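Local coordinates for transcriptional regulator (Bacillus halodurans, PDB 1Z4E), which has the GNAT acetyltransferase fold and is probably an acyltransferase, although it carries the name of a transcriptional regulator, at residues A[111-114]-A[115-118]. Numbering follows the deposited sequence.
Sequences IERA and KERG
Residues 111-118 span the last turn of helix 102-116 and its C-terminal exit, where Glu112 and Lys115 pair on the surface and Arg113 and Arg117 lie alongside each other. The chain leaves the helix in a Schellman motif. Gly118 takes a positive phi of 86°, a backbone conformation that glycine adopts easily. Gly118 N bonds to Lys115 O at 2.9 Å. Regular helical bonds run from Lys115 N to Ile111 O, from Glu116 N to Glu112 O and from Arg117 N to Arg113 O.

Glu112 bends at chi2 (-51°), which turns its carboxylate towards the straight chain of Lys115. Lys115 NZ meets the syn side of Glu112 OE2 at 3.1 Å, slightly out of the carboxylate plane, in a salt bridge. Lys115 CE also touches Ile111 CG2 at 4.0 Å.

Arg113 and Arg117 point the same way, with their guanidinium planes 46° apart. Arg113 NH2 and Arg117 NH2 are 3.5 Å apart. Both form salt bridges with Glu56 OE2, so one carboxylate oxygen is shared by both cations and probably offsets their mutual repulsion. Arg113 NH2 has a second acid partner, Glu9. A water lies in plane at the edge of the Arg113 guanidinium. It accepts from Arg113 NH1 at 3.3 Å and donates to Glu116 OE1, linking two groups that do not touch directly.

The helix is the crossover of the beta-alpha-beta unit formed with strands 84-93 and 119-127. Ile111 packs on Ile122 and Ala114 on Cys119, both of strand 119-127. Arg113, Ala114 and Arg117 touch Phe74 of strand 65-76, while Ile111 and Lys115 meet Phe153 of the second subunit.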
loop_
_atom_site.group_PDB
_atom_site.type_symbol
_atom_site.label_atom_id
_atom_site.label_comp_id
_atom_site.label_asym_id
_atom_site.label_seq_id
_atom_site.Cartn_x
_atom_site.Cartn_y
_atom_site.Cartn_z
ATOM N N ILE A 111 -12.495 2.100 7.850
ATOM C CA ILE A 111 -11.851 3.291 8.400
ATOM C C ILE A 111 -11.894 3.283 9.927
ATOM O O ILE A 111 -10.917 3.651 10.582
ATOM C CB ILE A 111 -12.527 4.579 7.891
ATOM C CG1 ILE A 111 -12.260 4.745 6.394
ATOM C CG2 ILE A 111 -12.017 5.782 8.674
ATOM C CD1 ILE A 111 -12.956 5.938 5.781
ATOM N N GLU A 112 -13.026 2.881 10.498
ATOM C CA GLU A 112 -13.136 2.823 11.953
ATOM C C GLU A 112 -12.202 1.747 12.484
ATOM O O GLU A 112 -11.620 1.882 13.562
ATOM C CB GLU A 112 -14.576 2.523 12.375
ATOM C CG GLU A 112 -15.477 3.730 12.234
ATOM C CD GLU A 112 -14.880 4.952 12.909
ATOM O OE1 GLU A 112 -14.565 4.851 14.117
ATOM O OE2 GLU A 112 -14.720 6.001 12.234
ATOM N N ARG A 113 -12.077 0.675 11.714
ATOM C CA ARG A 113 -11.204 -0.439 12.056
ATOM C C ARG A 113 -9.772 0.100 12.134
ATOM O O ARG A 113 -9.045 -0.174 13.090
ATOM C CB ARG A 113 -11.308 -1.509 10.966
ATOM C CG ARG A 113 -10.522 -2.786 11.214
ATOM C CD ARG A 113 -11.372 -3.826 11.905
ATOM N NE ARG A 113 -10.805 -5.170 11.796
ATOM C CZ ARG A 113 -11.278 -6.226 12.453
ATOM N NH1 ARG A 113 -12.322 -6.086 13.261
ATOM N NH2 ARG A 113 -10.712 -7.416 12.307
ATOM N N ALA A 114 -9.384 0.876 11.124
ATOM C CA ALA A 114 -8.048 1.471 11.065
ATOM C C ALA A 114 -7.779 2.367 12.272
ATOM O O ALA A 114 -6.698 2.306 12.858
ATOM C CB ALA A 114 -7.883 2.271 9.779
ATOM N N LYS A 115 -8.748 3.207 12.634
ATOM C CA LYS A 115 -8.582 4.088 13.790
ATOM C C LYS A 115 -8.363 3.223 15.032
ATOM O O LYS A 115 -7.499 3.518 15.864
ATOM C CB LYS A 115 -9.819 4.970 13.990
ATOM C CG LYS A 115 -10.034 6.015 12.908
ATOM C CD LYS A 115 -11.329 6.767 13.154
ATOM C CE LYS A 115 -11.588 7.832 12.098
ATOM N NZ LYS A 115 -12.909 8.484 12.333
ATOM N N GLU A 116 -9.153 2.157 15.148
ATOM C CA GLU A 116 -9.039 1.230 16.274
ATOM C C GLU A 116 -7.628 0.657 16.374
ATOM O O GLU A 116 -7.103 0.476 17.475
ATOM C CB GLU A 116 -10.023 0.067 16.113
ATOM C CG GLU A 116 -11.439 0.348 16.568
ATOM C CD GLU A 116 -12.417 -0.710 16.079
ATOM O OE1 GLU A 116 -11.985 -1.860 15.841
ATOM O OE2 GLU A 116 -13.616 -0.393 15.935
ATOM N N ARG A 117 -7.029 0.360 15.222
ATOM C CA ARG A 117 -5.680 -0.202 15.167
ATOM C C ARG A 117 -4.597 0.841 15.416
ATOM O O ARG A 117 -3.411 0.514 15.436
ATOM C CB ARG A 117 -5.416 -0.847 13.802
ATOM C CG ARG A 117 -6.273 -2.046 13.478
ATOM C CD ARG A 117 -6.037 -3.195 14.442
ATOM N NE ARG A 117 -6.891 -4.326 14.099
ATOM C CZ ARG A 117 -6.557 -5.303 13.262
ATOM N NH1 ARG A 117 -5.369 -5.317 12.671
ATOM N NH2 ARG A 117 -7.431 -6.263 12.999
ATOM N N GLY A 118 -4.993 2.096 15.585
ATOM C CA GLY A 118 -4.012 3.137 15.835
ATOM C C GLY A 118 -3.379 3.756 14.597
ATOM O O GLY A 118 -2.329 4.395 14.693
HETATM O O HOH W 1 -13.910 -3.217 13.593
#